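Local coordinates for chemotaxis transducer (Pseudomonas aeruginosa, PDB 6GCV), which probably senses nitrate for chemotaxis by binding it directly to its PilJ-type ligand-binding domain, at residues G25-L30 / E59-D64; S31-R36 / A52-Q57; W93-A98 / S116-E121. All blocks are in the same frame, centred on the assembly; numbering follows the deposited sequence.

Contact 1 of 3, residues G25-L30 / E59-D64; sequences GAQRML and ERSAAD. With NO3 (nitrate ion), chain D.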
ATOM      1  N   GLY A  25      -4.995   5.428  -4.945  1.00 15.68           N
ATOM      2  CA  GLY A  25      -4.833   4.136  -4.324  1.00 15.97           C
ATOM      3  C   GLY A  25      -3.409   3.888  -3.855  1.00 15.41           C
ATOM      4  O   GLY A  25      -3.201   3.370  -2.737  1.00 15.58           O
ATOM      5  N   ALA A  26      -2.435   4.285  -4.667  1.00 15.34           N
ATOM      6  CA  ALA A  26      -1.037   4.069  -4.309  1.00 14.58           C
ATOM      7  C   ALA A  26      -0.648   4.815  -3.032  1.00 13.53           C
ATOM      8  O   ALA A  26       0.288   4.395  -2.363  1.00 14.30           O
ATOM      9  CB  ALA A  26      -0.118   4.410  -5.465  1.00 15.50           C
ATOM     10  N   GLN A  27      -1.361   5.892  -2.690  1.00 13.73           N
ATOM     11  CA  GLN A  27      -1.086   6.561  -1.413  1.00 13.76           C
ATOM     12  C   GLN A  27      -1.230   5.582  -0.247  1.00 13.79           C
ATOM     13  O   GLN A  27      -0.530   5.666   0.760  1.00 13.72           O
ATOM     14  CB  GLN A  27      -2.029   7.738  -1.182  1.00 14.81           C
ATOM     15  CG  GLN A  27      -1.945   8.885  -2.174  1.00 14.90           C
ATOM     16  CD  GLN A  27      -0.604   9.580  -2.129  1.00 13.92           C
ATOM     17  OE1 GLN A  27       0.420   9.015  -2.552  1.00 14.91           O
ATOM     18  NE2 GLN A  27      -0.594  10.839  -1.646  1.00 15.37           N
ATOM     19  N   ARG A  28      -2.230   4.707  -0.340  1.00 14.04           N
ATOM     20  CA  ARG A  28      -2.457   3.700   0.689  1.00 13.90           C
ATOM     21  C   ARG A  28      -1.199   2.859   0.883  1.00 13.17           C
ATOM     22  O   ARG A  28      -0.689   2.690   2.005  1.00 14.29           O
ATOM     23  CB  ARG A  28      -3.623   2.778   0.322  1.00 14.56           C
ATOM     24  CG  ARG A  28      -4.958   3.493   0.093  1.00 15.77           C
ATOM     25  CD  ARG A  28      -6.081   2.522  -0.251  1.00 17.14           C
ATOM     26  NE  ARG A  28      -5.821   1.853  -1.529  1.00 16.50           N
ATOM     27  CZ  ARG A  28      -6.758   1.188  -2.215  1.00 17.07           C
ATOM     28  NH1 ARG A  28      -8.007   1.167  -1.783  1.00 18.44           N
ATOM     29  NH2 ARG A  28      -6.450   0.599  -3.368  1.00 17.77           N
ATOM     30  N   MET A  29      -0.667   2.365  -0.215  1.00 13.20           N
ATOM     31  CA  MET A  29       0.560   1.581  -0.177  1.00 13.42           C
ATOM     32  C   MET A  29       1.728   2.396   0.377  1.00 12.87           C
ATOM     33  O   MET A  29       2.485   1.885   1.221  1.00 13.22           O
ATOM     34  CB  MET A  29       0.876   1.067  -1.573  1.00 13.67           C
ATOM     35  CG  MET A  29       2.143   0.250  -1.687  1.00 13.83           C
ATOM     36  SD  MET A  29       3.654   1.246  -1.827  1.00 14.80           S
ATOM     37  CE  MET A  29       3.439   1.936  -3.440  1.00 16.67           C
ATOM     38  N   LEU A  30       1.867   3.638  -0.105  1.00 13.29           N
ATOM     39  CA  LEU A  30       3.034   4.400   0.303  1.00 13.02           C
ATOM     40  C   LEU A  30       3.039   4.634   1.811  1.00 13.50           C
ATOM     41  O   LEU A  30       4.106   4.610   2.444  1.00 13.65           O
ATOM     42  CB  LEU A  30       3.117   5.717  -0.464  1.00 12.98           C
ATOM     43  CG  LEU A  30       3.420   5.574  -1.961  1.00 13.24           C
ATOM     44  CD1 LEU A  30       3.151   6.867  -2.684  1.00 15.03           C
ATOM     45  CD2 LEU A  30       4.841   5.124  -2.228  1.00 14.31           C
ATOM     46  N   GLU A  59       4.111  12.777  -1.189  1.00 14.24           N
ATOM     47  CA  GLU A  59       3.827  14.220  -1.196  1.00 15.45           C
ATOM     48  C   GLU A  59       3.622  14.708  -2.595  1.00 15.79           C
ATOM     49  O   GLU A  59       2.823  15.628  -2.813  1.00 16.82           O
ATOM     50  CB  GLU A  59       4.924  14.976  -0.487  1.00 16.47           C
ATOM     51  CG  GLU A  59       4.925  14.731   1.015  1.00 18.69           C
ATOM     52  CD  GLU A  59       5.672  15.722   1.840  1.00 25.16           C
ATOM     53  OE1 GLU A  59       6.256  16.689   1.290  1.00 30.76           O
ATOM     54  OE2 GLU A  59       5.586  15.619   3.067  1.00 31.33           O
ATOM     55  N   ARG A  60       4.308  14.133  -3.578  1.00 15.57           N
ATOM     56  CA  ARG A  60       4.136  14.531  -4.962  1.00 16.65           C
ATOM     57  C   ARG A  60       2.711  14.193  -5.391  1.00 16.32           C
ATOM     58  O   ARG A  60       1.998  15.003  -5.992  1.00 17.51           O
ATOM     59  CB  ARG A  60       5.167  13.780  -5.823  1.00 19.11           C
ATOM     60  CG  ARG A  60       5.150  14.093  -7.288  1.00 20.56           C
ATOM     61  CD  ARG A  60       6.380  13.536  -7.961  1.00 24.46           C
ATOM     62  NE  ARG A  60       6.401  12.087  -8.083  1.00 25.91           N
ATOM     63  CZ  ARG A  60       5.963  11.411  -9.164  1.00 26.65           C
ATOM     64  NH1 ARG A  60       5.387  12.019 -10.163  1.00 27.25           N
ATOM     65  NH2 ARG A  60       6.080  10.097  -9.254  1.00 26.52           N
ATOM     66  N   SER A  61       2.283  12.969  -5.053  1.00 15.70           N
ATOM     67  CA  SER A  61       0.939  12.557  -5.384  1.00 16.20           C
ATOM     68  C   SER A  61      -0.106  13.394  -4.673  1.00 16.45           C
ATOM     69  O   SER A  61      -1.113  13.731  -5.281  1.00 17.72           O
ATOM     70  CB  SER A  61       0.748  11.082  -5.062  1.00 15.88           C
ATOM     71  OG  SER A  61       1.474  10.317  -5.984  1.00 17.49           O
ATOM     72  N   ALA A  62       0.129  13.748  -3.407  1.00 16.34           N
ATOM     73  CA  ALA A  62      -0.836  14.555  -2.668  1.00 17.10           C
ATOM     74  C   ALA A  62      -1.038  15.911  -3.360  1.00 17.69           C
ATOM     75  O   ALA A  62      -2.167  16.362  -3.516  1.00 19.18           O
ATOM     76  CB  ALA A  62      -0.427  14.725  -1.221  1.00 17.11           C
ATOM     77  N   ALA A  63       0.072  16.510  -3.799  1.00 17.54           N
ATOM     78  CA  ALA A  63      -0.017  17.797  -4.477  1.00 18.05           C
ATOM     79  C   ALA A  63      -0.702  17.645  -5.833  1.00 19.21           C
ATOM     80  O   ALA A  63      -1.509  18.502  -6.228  1.00 19.68           O
ATOM     81  CB  ALA A  63       1.366  18.410  -4.630  1.00 18.81           C
ATOM     82  N   ASP A  64      -0.422  16.563  -6.553  1.00 18.31           N
ATOM     83  CA  ASP A  64      -1.083  16.306  -7.813  1.00 19.48           C
ATOM     84  C   ASP A  64      -2.588  16.140  -7.653  1.00 19.31           C
ATOM     85  O   ASP A  64      -3.361  16.587  -8.512  1.00 20.41           O
ATOM     86  CB  ASP A  64      -0.477  15.077  -8.491  1.00 20.10           C
ATOM     87  CG  ASP A  64       0.955  15.298  -8.989  1.00 20.46           C
ATOM     88  OD1 ASP A  64       1.352  16.466  -9.194  1.00 21.16           O
ATOM     89  OD2 ASP A  64       1.652  14.275  -9.237  1.00 22.26           O
TER
HETATM   90  N   NO3 D 200      -2.972   0.622  -3.470  1.00 18.92           N
HETATM   91  O1  NO3 D 200      -3.742   0.789  -4.432  1.00 18.66           O
HETATM   92  O2  NO3 D 200      -1.693   0.595  -3.650  1.00 19.41           O
HETATM   93  O3  NO3 D 200      -3.348   0.444  -2.264  1.00 18.97           O
HETATM   94  O   HOH W   1       0.473   7.917  -5.013  1.00 15.89           O
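Q27 reaches over to S61 with the flat end of its side chain, setting Q27 OE1 3.3 Å from S61 CB. Its CG lies anti to the carbonyl carbon (chi1 -63°), and a bend at chi2 brings the amide to the neighbouring helix. Q27 NE2 comes to 3.5 Å from A62 N, but both are donors; what holds NE2 is the carbonyl oxygen of Y58, one turn back from A62. A water joins the two side chains: it donates to Q27 OE1 at 2.7 Å and accepts from S61 OG at 2.8 Å, while R72 also bonds to that hydroxyl. R28, next in the chain, points elsewhere and grips the nitrate with two atoms. R28 NH2 bonds to nitrate O1 at 2.9 Å in an almost straight line (179°). R28 NE meets nitrate O3, also at 2.9 Å, on a more bent path (134°) and shares its hydrogen with G25 O. That carbonyl oxygen stands over the face of the ion, 2.9 Å from the nitrate N. R28 of the second subunit bonds to the same ion, placing it between the chains. Paired helices behind an arginine-lined anion site at the dimer interface fit nitrate recognition by this PilJ domain.

Contact 2 of 3, residues S31-R36 / A52-Q57; sequences SQKMAR and AATIAQ. With ACT (acetate ion), chain G.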
ATOM      1  N   SER A  31       1.864   4.874   2.385  1.00 13.68           N
ATOM      2  CA  SER A  31       1.792   5.069   3.824  1.00 13.38           C
ATOM      3  C   SER A  31       2.376   3.893   4.597  1.00 13.24           C
ATOM      4  O   SER A  31       2.931   4.080   5.677  1.00 14.28           O
ATOM      5  CB  SER A  31       0.343   5.361   4.255  1.00 13.67           C
ATOM      6  OG  SER A  31      -0.487   4.197   4.288  1.00 14.38           O
ATOM      7  N   GLN A  32       2.186   2.698   4.061  1.00 13.16           N
ATOM      8  CA  GLN A  32       2.679   1.491   4.712  1.00 12.85           C
ATOM      9  C   GLN A  32       4.176   1.235   4.418  1.00 12.77           C
ATOM     10  O   GLN A  32       4.927   0.832   5.307  1.00 13.33           O
ATOM     11  CB  GLN A  32       1.805   0.299   4.312  1.00 13.10           C
ATOM     12  CG  GLN A  32       0.345   0.527   4.630  1.00 13.47           C
ATOM     13  CD  GLN A  32       0.132   0.808   6.076  1.00 13.96           C
ATOM     14  OE1 GLN A  32       0.285  -0.107   6.882  1.00 15.72           O
ATOM     15  NE2 GLN A  32      -0.169   2.064   6.428  1.00 14.98           N
ATOM     16  N   LYS A  33       4.563   1.481   3.174  1.00 12.56           N
ATOM     17  CA  LYS A  33       5.980   1.356   2.796  1.00 12.99           C
ATOM     18  C   LYS A  33       6.873   2.248   3.639  1.00 12.78           C
ATOM     19  O   LYS A  33       7.941   1.822   4.104  1.00 13.36           O
ATOM     20  CB  LYS A  33       6.142   1.630   1.290  1.00 13.27           C
ATOM     21  CG  LYS A  33       7.564   1.440   0.761  1.00 14.78           C
ATOM     22  CD  LYS A  33       7.575   1.498  -0.761  1.00 17.67           C
ATOM     23  CE  LYS A  33       8.951   1.168  -1.316  1.00 20.52           C
ATOM     24  NZ  LYS A  33       9.778   2.391  -1.353  1.00 25.81           N
ATOM     25  N   MET A  34       6.439   3.490   3.837  1.00 12.59           N
ATOM     26  CA  MET A  34       7.256   4.401   4.612  1.00 13.83           C
ATOM     27  C   MET A  34       7.361   3.933   6.067  1.00 14.01           C
ATOM     28  O   MET A  34       8.414   4.092   6.702  1.00 13.73           O
ATOM     29  CB  MET A  34       6.825   5.857   4.468  1.00 17.47           C
ATOM     30  CG  MET A  34       5.462   6.143   4.947  1.00 16.83           C
ATOM     31  SD  MET A  34       4.927   7.826   4.550  1.00 16.68           S
ATOM     32  CE  MET A  34       4.624   7.951   2.799  1.00 17.65           C
ATOM     33  N   ALA A  35       6.289   3.364   6.604  1.00 13.77           N
ATOM     34  CA  ALA A  35       6.358   2.851   7.964  1.00 14.37           C
ATOM     35  C   ALA A  35       7.375   1.703   8.060  1.00 14.15           C
ATOM     36  O   ALA A  35       8.174   1.640   8.994  1.00 14.38           O
ATOM     37  CB  ALA A  35       5.003   2.382   8.439  1.00 15.50           C
ATOM     38  N   ARG A  36       7.327   0.781   7.112  1.00 13.62           N
ATOM     39  CA  ARG A  36       8.296  -0.280   7.144  1.00 14.73           C
ATOM     40  C   ARG A  36       9.729   0.220   7.029  1.00 12.76           C
ATOM     41  O   ARG A  36      10.615  -0.250   7.721  1.00 13.91           O
ATOM     42  CB  ARG A  36       7.904  -1.435   6.283  1.00 19.24           C
ATOM     43  CG  ARG A  36       7.878  -1.304   4.858  1.00 21.10           C
ATOM     44  CD  ARG A  36       9.117  -1.872   4.197  1.00 22.66           C
ATOM     45  NE  ARG A  36       8.932  -1.906   2.762  1.00 22.45           N
ATOM     46  CZ  ARG A  36       9.886  -2.010   1.843  1.00 19.96           C
ATOM     47  NH1 ARG A  36      11.145  -1.761   2.158  1.00 22.93           N
ATOM     48  NH2 ARG A  36       9.487  -2.104   0.556  1.00 18.15           N
ATOM     49  N   ALA A  52      13.181   8.786   2.479  1.00 14.10           N
ATOM     50  CA  ALA A  52      12.950  10.087   1.876  1.00 14.85           C
ATOM     51  C   ALA A  52      12.257   9.964   0.555  1.00 15.13           C
ATOM     52  O   ALA A  52      11.355  10.756   0.247  1.00 15.37           O
ATOM     53  CB  ALA A  52      14.244  10.880   1.748  1.00 16.88           C
ATOM     54  N   ALA A  53      12.704   9.033  -0.279  1.00 14.43           N
ATOM     55  CA  ALA A  53      12.102   8.895  -1.599  1.00 15.19           C
ATOM     56  C   ALA A  53      10.635   8.487  -1.528  1.00 14.95           C
ATOM     57  O   ALA A  53       9.801   8.967  -2.313  1.00 15.98           O
ATOM     58  CB  ALA A  53      12.909   7.917  -2.414  1.00 16.92           C
ATOM     59  N   THR A  54      10.301   7.587  -0.605  1.00 14.22           N
ATOM     60  CA  THR A  54       8.905   7.151  -0.448  1.00 14.13           C
ATOM     61  C   THR A  54       8.009   8.293   0.028  1.00 14.11           C
ATOM     62  O   THR A  54       6.899   8.505  -0.488  1.00 15.19           O
ATOM     63  CB  THR A  54       8.814   5.942   0.506  1.00 13.85           C
ATOM     64  OG1 THR A  54       9.694   4.930  -0.005  1.00 14.91           O
ATOM     65  CG2 THR A  54       7.419   5.437   0.590  1.00 14.51           C
ATOM     66  N   ILE A  55       8.498   9.048   1.007  1.00 14.25           N
ATOM     67  CA  ILE A  55       7.781  10.221   1.491  1.00 14.44           C
ATOM     68  C   ILE A  55       7.583  11.222   0.342  1.00 15.41           C
ATOM     69  O   ILE A  55       6.497  11.766   0.181  1.00 15.04           O
ATOM     70  CB  ILE A  55       8.510  10.855   2.682  1.00 14.17           C
ATOM     71  CG1 ILE A  55       8.438   9.915   3.892  1.00 15.32           C
ATOM     72  CG2 ILE A  55       7.952  12.228   3.000  1.00 15.56           C
ATOM     73  CD1 ILE A  55       9.262  10.333   5.063  1.00 17.56           C
ATOM     74  N   ALA A  56       8.609  11.427  -0.476  1.00 14.85           N
ATOM     75  CA  ALA A  56       8.510  12.346  -1.610  1.00 15.55           C
ATOM     76  C   ALA A  56       7.482  11.885  -2.620  1.00 14.98           C
ATOM     77  O   ALA A  56       6.717  12.696  -3.148  1.00 15.62           O
ATOM     78  CB  ALA A  56       9.859  12.547  -2.279  1.00 16.26           C
ATOM     79  N   GLN A  57       7.406  10.574  -2.866  1.00 14.81           N
ATOM     80  CA  GLN A  57       6.365  10.066  -3.791  1.00 15.53           C
ATOM     81  C   GLN A  57       4.966  10.381  -3.244  1.00 15.21           C
ATOM     82  O   GLN A  57       4.059  10.795  -3.998  1.00 15.70           O
ATOM     83  CB  GLN A  57       6.526   8.576  -4.020  1.00 16.48           C
ATOM     84  CG  GLN A  57       7.713   8.141  -4.821  1.00 20.41           C
ATOM     85  CD  GLN A  57       7.608   8.392  -6.306  1.00 22.91           C
ATOM     86  OE1 GLN A  57       6.648   8.964  -6.841  1.00 24.87           O
ATOM     87  NE2 GLN A  57       8.645   7.967  -6.996  1.00 29.14           N
TER
HETATM   88  C   ACT G 203      13.130   0.130  -0.162  0.54 17.61           C
HETATM   89  O   ACT G 203      13.404  -1.106  -0.293  0.54 25.84           O
HETATM   90  OXT ACT G 203      12.798   0.618   0.977  0.54 19.76           O
HETATM   91  CH3 ACT G 203      12.960   0.995  -1.372  0.54 21.46           C
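Near the sodium site of E37 and D47, K33 and M34 meet T54 and I55 where helices 18-42 and 48-67 of the helical bundle run antiparallel, their local axes 9.2 Å apart at 161°. K33 NZ bonds to T54 OG1 at 2.9 Å. The lysine runs out extended, with CG anti to the backbone N (chi1 -176°), and turns only at its last torsion (chi4 -86°), which swings the ammonium over the threonine hydroxyl. E37 holds both partners, K33 by a salt bridge and T54 by a hydrogen bond, and the T54 hydroxyl also bonds to A50 O. T54 turns its methyl inward as well, and T54 CG2 lies 3.9 Å from M34 CB. M34 lies nearly perpendicular to I55, with M34 SD 4.1 Å from I55 CG1; W93 and Y96 of helix 80-103 border the same thioether. R36 faces the other way, and R36 NH1 makes a weak bond of 3.4 Å to acetate O, while its NH2 bonds to Q32 of the second subunit. The contact thus divides into a polar side and a greasy one. Because K33 and T54 both bond to E37, a residue of the sodium site, the ammonium would probably offset part of the carboxylate's negative charge.

Contact 3 of 3, residues W93-A98 / S116-E121; sequences WGRYRA and SQYSTE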
ATOM      1  N   TRP A  93      -1.676  13.300   7.950  1.00 18.29           N
ATOM      2  CA  TRP A  93      -0.373  13.125   7.326  1.00 18.13           C
ATOM      3  C   TRP A  93       0.709  13.966   8.001  1.00 18.29           C
ATOM      4  O   TRP A  93       1.802  13.478   8.270  1.00 17.76           O
ATOM      5  CB  TRP A  93      -0.464  13.436   5.817  1.00 18.88           C
ATOM      6  CG  TRP A  93       0.873  13.644   5.183  1.00 18.56           C
ATOM      7  CD1 TRP A  93       1.360  14.781   4.675  1.00 21.50           C
ATOM      8  CD2 TRP A  93       1.900  12.685   5.065  1.00 16.80           C
ATOM      9  NE1 TRP A  93       2.639  14.590   4.217  1.00 21.39           N
ATOM     10  CE2 TRP A  93       2.990  13.294   4.460  1.00 17.53           C
ATOM     11  CE3 TRP A  93       1.990  11.328   5.375  1.00 19.03           C
ATOM     12  CZ2 TRP A  93       4.154  12.614   4.190  1.00 16.92           C
ATOM     13  CZ3 TRP A  93       3.157  10.678   5.106  1.00 21.04           C
ATOM     14  CH2 TRP A  93       4.221  11.320   4.529  1.00 19.37           C
ATOM     15  N   GLY A  94       0.434  15.235   8.286  1.00 19.70           N
ATOM     16  CA  GLY A  94       1.460  16.049   8.941  1.00 20.36           C
ATOM     17  C   GLY A  94       1.955  15.455  10.237  1.00 20.11           C
ATOM     18  O   GLY A  94       3.156  15.447  10.525  1.00 21.47           O
ATOM     19  N   ARG A  95       1.043  14.942  11.037  1.00 19.65           N
ATOM     20  CA  ARG A  95       1.417  14.332  12.307  0.60 20.51           C
ATOM     21  C   ARG A  95       2.141  13.012  12.094  1.00 19.19           C
ATOM     22  O   ARG A  95       3.114  12.711  12.773  1.00 19.34           O
ATOM     23  CB  ARG A  95       0.180  14.160  13.191  0.60 21.02           C
ATOM     24  CG  ARG A  95      -0.402  15.495  13.664  0.60 24.96           C
ATOM     25  CD  ARG A  95      -1.639  15.333  14.527  0.60 29.26           C
ATOM     26  NE  ARG A  95      -2.869  15.102  13.764  0.60 32.59           N
ATOM     27  CZ  ARG A  95      -3.673  16.060  13.288  0.60 37.00           C
ATOM     28  NH1 ARG A  95      -3.369  17.341  13.447  0.60 39.14           N
ATOM     29  NH2 ARG A  95      -4.777  15.735  12.622  0.60 39.19           N
ATOM     30  N   TYR A  96       1.679  12.219  11.148  1.00 17.40           N
ATOM     31  CA  TYR A  96       2.320  10.929  10.843  1.00 17.38           C
ATOM     32  C   TYR A  96       3.729  11.127  10.335  1.00 17.35           C
ATOM     33  O   TYR A  96       4.655  10.389  10.720  1.00 17.87           O
ATOM     34  CB  TYR A  96       1.474  10.200   9.799  1.00 16.21           C
ATOM     35  CG  TYR A  96       1.926   8.809   9.417  1.00 16.01           C
ATOM     36  CD1 TYR A  96       1.972   7.774  10.354  1.00 16.40           C
ATOM     37  CD2 TYR A  96       2.271   8.520   8.133  1.00 16.46           C
ATOM     38  CE1 TYR A  96       2.343   6.484   9.966  1.00 15.46           C
ATOM     39  CE2 TYR A  96       2.616   7.241   7.726  1.00 15.22           C
ATOM     40  CZ  TYR A  96       2.621   6.217   8.634  1.00 15.44           C
ATOM     41  OH  TYR A  96       2.874   4.907   8.243  1.00 15.82           O
ATOM     42  N   ARG A  97       3.912  12.114   9.464  1.00 17.88           N
ATOM     43  CA  ARG A  97       5.244  12.376   8.908  1.00 19.25           C
ATOM     44  C   ARG A  97       6.232  12.712  10.017  1.00 18.28           C
ATOM     45  O   ARG A  97       7.364  12.240  10.022  1.00 19.98           O
ATOM     46  CB  ARG A  97       5.159  13.479   7.854  1.00 22.60           C
ATOM     47  CG  ARG A  97       6.482  13.732   7.134  1.00 27.79           C
ATOM     48  CD  ARG A  97       6.331  14.923   6.239  1.00 31.16           C
ATOM     49  NE  ARG A  97       5.941  16.075   7.021  1.00 37.10           N
ATOM     50  CZ  ARG A  97       5.086  17.004   6.624  1.00 37.58           C
ATOM     51  NH1 ARG A  97       4.523  16.959   5.410  1.00 41.87           N
ATOM     52  NH2 ARG A  97       4.817  18.001   7.442  1.00 40.35           N
ATOM     53  N   ALA A  98       5.794  13.510  10.989  1.00 17.54           N
ATOM     54  CA  ALA A  98       6.687  13.847  12.101  1.00 18.64           C
ATOM     55  C   ALA A  98       7.016  12.590  12.915  1.00 18.71           C
ATOM     56  O   ALA A  98       8.123  12.415  13.385  1.00 21.08           O
ATOM     57  CB  ALA A  98       6.069  14.889  12.994  1.00 20.99           C
ATOM     58  N   SER A 116       1.852   2.800  15.273  1.00 17.08           N
ATOM     59  CA  SER A 116       1.078   1.817  14.528  1.00 18.34           C
ATOM     60  C   SER A 116      -0.387   2.214  14.388  1.00 18.39           C
ATOM     61  O   SER A 116      -0.980   2.101  13.314  1.00 19.32           O
ATOM     62  CB  SER A 116       1.170   0.460  15.228  1.00 20.35           C
ATOM     63  OG  SER A 116       0.407  -0.487  14.545  1.00 24.56           O
ATOM     64  N   GLN A 117      -0.971   2.680  15.490  1.00 20.15           N
ATOM     65  CA  GLN A 117      -2.358   3.136  15.447  0.51 21.97           C
ATOM     66  C   GLN A 117      -2.514   4.263  14.431  1.00 21.15           C
ATOM     67  O   GLN A 117      -3.499   4.322  13.679  1.00 21.82           O
ATOM     68  CB  GLN A 117      -2.825   3.625  16.822  0.51 24.06           C
ATOM     69  CG  GLN A 117      -4.329   3.915  16.910  0.51 27.78           C
ATOM     70  CD  GLN A 117      -4.761   5.266  16.344  0.51 31.11           C
ATOM     71  OE1 GLN A 117      -3.968   6.187  16.239  0.51 39.13           O
ATOM     72  NE2 GLN A 117      -6.038   5.388  16.002  0.51 36.12           N
ATOM     73  N   TYR A 118      -1.561   5.168  14.416  1.00 20.14           N
ATOM     74  CA  TYR A 118      -1.646   6.289  13.526  1.00 19.08           C
ATOM     75  C   TYR A 118      -1.445   5.895  12.058  1.00 17.48           C
ATOM     76  O   TYR A 118      -2.143   6.397  11.158  1.00 18.16           O
ATOM     77  CB  TYR A 118      -0.680   7.378  13.974  1.00 22.11           C
ATOM     78  CG  TYR A 118      -1.293   8.732  13.815  1.00 26.56           C
ATOM     79  CD1 TYR A 118      -2.377   9.145  14.585  1.00 29.94           C
ATOM     80  CD2 TYR A 118      -0.868   9.546  12.810  1.00 27.72           C
ATOM     81  CE1 TYR A 118      -2.963  10.383  14.387  1.00 33.93           C
ATOM     82  CE2 TYR A 118      -1.420  10.796  12.623  1.00 28.07           C
ATOM     83  CZ  TYR A 118      -2.469  11.211  13.397  1.00 30.70           C
ATOM     84  OH  TYR A 118      -3.029  12.454  13.144  1.00 33.82           O
ATOM     85  N   SER A 119      -0.584   4.910  11.829  1.00 14.88           N
ATOM     86  CA  SER A 119      -0.420   4.367  10.480  1.00 15.43           C
ATOM     87  C   SER A 119      -1.734   3.768   9.969  1.00 15.77           C
ATOM     88  O   SER A 119      -2.139   3.996   8.818  1.00 16.88           O
ATOM     89  CB  SER A 119       0.682   3.301  10.472  1.00 14.65           C
ATOM     90  OG  SER A 119       1.003   2.901   9.137  1.00 15.80           O
ATOM     91  N   THR A 120      -2.399   3.022  10.840  1.00 17.32           N
ATOM     92  CA  THR A 120      -3.672   2.402  10.497  0.80 18.88           C
ATOM     93  C   THR A 120      -4.758   3.451  10.266  1.00 18.17           C
ATOM     94  O   THR A 120      -5.586   3.322   9.354  1.00 18.39           O
ATOM     95  CB  THR A 120      -4.042   1.390  11.585  0.80 22.90           C
ATOM     96  OG1 THR A 120      -3.066   0.339  11.529  0.80 27.44           O
ATOM     97  CG2 THR A 120      -5.492   0.856  11.426  0.80 24.35           C
ATOM     98  N   GLU A 121      -4.763   4.501  11.087  1.00 17.39           N
ATOM     99  CA  GLU A 121      -5.709   5.577  10.925  1.00 18.65           C
ATOM    100  C   GLU A 121      -5.534   6.274   9.594  1.00 17.73           C
ATOM    101  O   GLU A 121      -6.508   6.523   8.866  1.00 17.82           O
ATOM    102  CB  GLU A 121      -5.599   6.575  12.093  1.00 21.60           C
ATOM    103  CG  GLU A 121      -6.509   7.784  11.965  1.00 25.26           C
ATOM    104  CD  GLU A 121      -6.382   8.762  13.108  1.00 30.10           C
ATOM    105  OE1 GLU A 121      -5.889   8.384  14.196  1.00 39.42           O
ATOM    106  OE2 GLU A 121      -6.838   9.909  12.933  1.00 35.60           O
TER
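Helices 93-98 and 116-121 run roughly antiparallel, with their axes 10.2 Å apart at closest and 143° between their directions, and Y96 lies level with Y118. The two tyrosines pass side by side, pointing opposite ways, each reaching for the far helix. Y96 CB sits at the edge of the Y118 ring, 3.9 Å from Y118 CD2, and Y118 CE2 is 3.7 Å from Y96 N. A first torsion well off a staggered value (chi1 -140°) lays the Y118 ring along the helix 93-98 surface and carries its hydroxyl to R95. There R95 NE donates to Y118 OH at 2.7 Å along a fairly straight path (161°), though this holds for one of two modelled conformers of the arginine and the bond may not be permanent. The hydroxyl lies close to the guanidinium plane, although guanidinium and ring stand nearly perpendicular to each other. This is the solvent-facing flank of the pair; I92 and M99 flank Y118 from helix 80-103. Both helices belong to the second half of a four-helix bundle, the PilJ-type sensor fold, and Y96 points into the bundle. Y96 CE1 rests 3.5 Å from S119 CA, and S119 OG donates to Y96 OH at 2.9 Å. Q32 NE2 bonds to S119 OG, while Y96 OH also bonds to the backbone oxygen of S31, its stronger partner, in a path that leaves helix 18-42 at Q32, passes through S119 and Y96, and returns at S31.

How the contacts relate
From the N terminus, helix 18-42 carries the first segments of contact 1 and contact 2 in succession, and the chain then returns along helix 48-67. Contact 2 closes the shorter loop, nested inside the one closed by contact 1, and the two meet where L30 packs on T54 and Q57. Helices 80-103 and 112-137 follow, and contact 3 closes their hairpin in series with the first. The hairpins are sewn together: the E59-R97 salt bridge ties contact 1 to contact 3, while helix 18-42 joins contact 2 to contact 3, with A35 packing on Y96 among the links. All three contacts also reach the second subunit.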